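Local coordinates for putative uncharacterized protein (Chaetomium thermophilum, PDB 5NNP) that probably acts as a HYPK-like partner of the N-terminal acetyltransferase NatA, binding the enzyme complex through its C-terminal UBA domain and modulating its activity, at residues A9-L14 and K24-L29. Sequence-based numbering, arbitrary orientation.
Sequences ADVNLL and KATELL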
loop_
_atom_site.group_PDB
_atom_site.type_symbol
_atom_site.label_atom_id
_atom_site.label_comp_id
_atom_site.label_asym_id
_atom_site.label_seq_id
_atom_site.Cartn_x
_atom_site.Cartn_y
_atom_site.Cartn_z
ATOM N N ALA C 9 13.227 -21.766 -35.560
ATOM C CA ALA C 9 11.986 -21.234 -36.125
ATOM C C ALA C 9 10.873 -21.230 -35.077
ATOM O O ALA C 9 10.049 -20.327 -35.059
ATOM C CB ALA C 9 11.559 -22.030 -37.350
ATOM N N ASP C 10 10.853 -22.225 -34.198
ATOM C CA ASP C 10 9.856 -22.246 -33.127
ATOM C C ASP C 10 10.057 -21.076 -32.174
ATOM O O ASP C 10 9.092 -20.421 -31.758
ATOM C CB ASP C 10 9.909 -23.557 -32.339
ATOM C CG ASP C 10 9.331 -24.732 -33.102
ATOM O OD1 ASP C 10 8.497 -24.526 -34.012
ATOM O OD2 ASP C 10 9.710 -25.874 -32.770
ATOM N N VAL C 11 11.316 -20.830 -31.822
ATOM C CA VAL C 11 11.666 -19.736 -30.928
ATOM C C VAL C 11 11.247 -18.384 -31.524
ATOM O O VAL C 11 10.750 -17.507 -30.813
ATOM C CB VAL C 11 13.187 -19.729 -30.629
ATOM C CG1 VAL C 11 13.605 -18.437 -29.927
ATOM C CG2 VAL C 11 13.569 -20.938 -29.800
ATOM N N ASN C 12 11.459 -18.222 -32.827
ATOM C CA ASN C 12 11.071 -16.991 -33.504
ATOM C C ASN C 12 9.560 -16.870 -33.628
ATOM O O ASN C 12 9.017 -15.765 -33.664
ATOM C CB ASN C 12 11.713 -16.905 -34.885
ATOM C CG ASN C 12 13.214 -16.723 -34.813
ATOM O OD1 ASN C 12 13.752 -16.340 -33.774
ATOM N ND2 ASN C 12 13.902 -17.000 -35.917
ATOM N N LEU C 13 8.886 -18.012 -33.692
ATOM C CA LEU C 13 7.439 -18.025 -33.779
ATOM C C LEU C 13 6.847 -17.570 -32.451
ATOM O O LEU C 13 5.981 -16.703 -32.424
ATOM C CB LEU C 13 6.919 -19.412 -34.145
ATOM C CG LEU C 13 5.390 -19.512 -34.205
ATOM C CD1 LEU C 13 4.834 -18.855 -35.462
ATOM C CD2 LEU C 13 4.942 -20.966 -34.106
ATOM N N LEU C 14 7.322 -18.150 -31.354
ATOM C CA LEU C 14 6.848 -17.749 -30.029
ATOM C C LEU C 14 7.185 -16.294 -29.724
ATOM O O LEU C 14 6.400 -15.595 -29.080
ATOM C CB LEU C 14 7.431 -18.651 -28.943
ATOM C CG LEU C 14 6.661 -19.941 -28.661
ATOM C CD1 LEU C 14 6.628 -20.835 -29.878
ATOM C CD2 LEU C 14 7.302 -20.668 -27.515
ATOM N N LYS C 24 12.852 -16.050 -22.779
ATOM C CA LYS C 24 11.624 -16.615 -22.224
ATOM C C LYS C 24 10.908 -17.547 -23.201
ATOM O O LYS C 24 10.251 -18.500 -22.796
ATOM C CB LYS C 24 10.669 -15.502 -21.788
ATOM C CG LYS C 24 11.143 -14.702 -20.588
ATOM C CD LYS C 24 11.317 -15.599 -19.372
ATOM C CE LYS C 24 11.708 -14.805 -18.141
ATOM N NZ LYS C 24 12.043 -15.699 -16.999
ATOM N N ALA C 25 11.024 -17.267 -24.489
ATOM C CA ALA C 25 10.364 -18.094 -25.479
ATOM C C ALA C 25 11.042 -19.451 -25.509
ATOM O O ALA C 25 10.388 -20.497 -25.572
ATOM C CB ALA C 25 10.405 -17.436 -26.835
ATOM N N THR C 26 12.368 -19.420 -25.437
ATOM C CA THR C 26 13.163 -20.638 -25.424
ATOM C C THR C 26 12.911 -21.458 -24.164
ATOM O O THR C 26 12.690 -22.674 -24.219
ATOM C CB THR C 26 14.657 -20.312 -25.530
ATOM O OG1 THR C 26 14.938 -19.838 -26.856
ATOM C CG2 THR C 26 15.500 -21.553 -25.228
ATOM N N GLU C 27 12.958 -20.779 -23.029
ATOM C CA GLU C 27 12.679 -21.395 -21.750
ATOM C C GLU C 27 11.306 -22.075 -21.759
ATOM O O GLU C 27 11.171 -23.195 -21.273
ATOM C CB GLU C 27 12.764 -20.339 -20.650
ATOM C CG GLU C 27 12.506 -20.852 -19.264
ATOM C CD GLU C 27 12.334 -19.724 -18.264
ATOM O OE1 GLU C 27 12.685 -18.568 -18.600
ATOM O OE2 GLU C 27 11.840 -19.997 -17.149
ATOM N N LEU C 28 10.298 -21.405 -22.326
ATOM C CA LEU C 28 8.943 -21.955 -22.367
ATOM C C LEU C 28 8.940 -23.200 -23.230
ATOM O O LEU C 28 8.372 -24.224 -22.854
ATOM C CB LEU C 28 7.927 -20.930 -22.896
ATOM C CG LEU C 28 6.474 -21.404 -23.131
ATOM C CD1 LEU C 28 5.855 -21.928 -21.859
ATOM C CD2 LEU C 28 5.571 -20.314 -23.733
ATOM N N LEU C 29 9.576 -23.103 -24.391
ATOM C CA LEU C 29 9.726 -24.247 -25.280
ATOM C C LEU C 29 10.474 -25.399 -24.618
ATOM O O LEU C 29 10.101 -26.563 -24.792
ATOM C CB LEU C 29 10.449 -23.833 -26.550
ATOM C CG LEU C 29 9.555 -23.206 -27.611
ATOM C CD1 LEU C 29 10.374 -22.501 -28.692
ATOM C CD2 LEU C 29 8.655 -24.282 -28.196
#
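Asp10 meets Leu29 through its CB, 3.8 Å from Leu29 CD1. Its flat carboxylate group has no close partner in segment 24-29, and no atom of Leu29 packs on its faces or edges. OD1 forms a salt bridge with Lys730 of the chain of the N-terminal acetyltransferase-like protein. Leu29 CD1 lies over one face of the flat peptide group between Asp10 and Val11, 3.7 Å from Val11 N. The same methyl also touches Val11 CG2.

Leu14 and Leu29 reach toward each other tip to tip. Leu29 CG, anti to its own carbonyl carbon (chi1 -83°), meets Leu14 CD2. Leu14 CD2 also lies 3.7 Å from Ala25 O and is near Leu28 CD2. Below the tip, Leu14 CB packs on Ala25 CB at 3.8 Å. The axes of the two segments approach to 8.8 Å, and Ala25 CB points toward segment 9-14. Both Val11 methyls touch Thr26 OG1, Val11 CG2 at 3.4 Å. This hydroxyl is bonded to Lys22 O within its own helix.

No hydrogen bond joins the two segments. Ala36 of helix 36-43 touches Asp10 and Leu29, and Val6 touches Val11 and Leu29. The axes of segments 9-14 and 24-29 make an angle of 117°. Helices 8-18, 22-30 and 36-43 form the compact three-helix bundle of a UBA domain, here of the HYPK family, and this contact is part of its hydrophobic core.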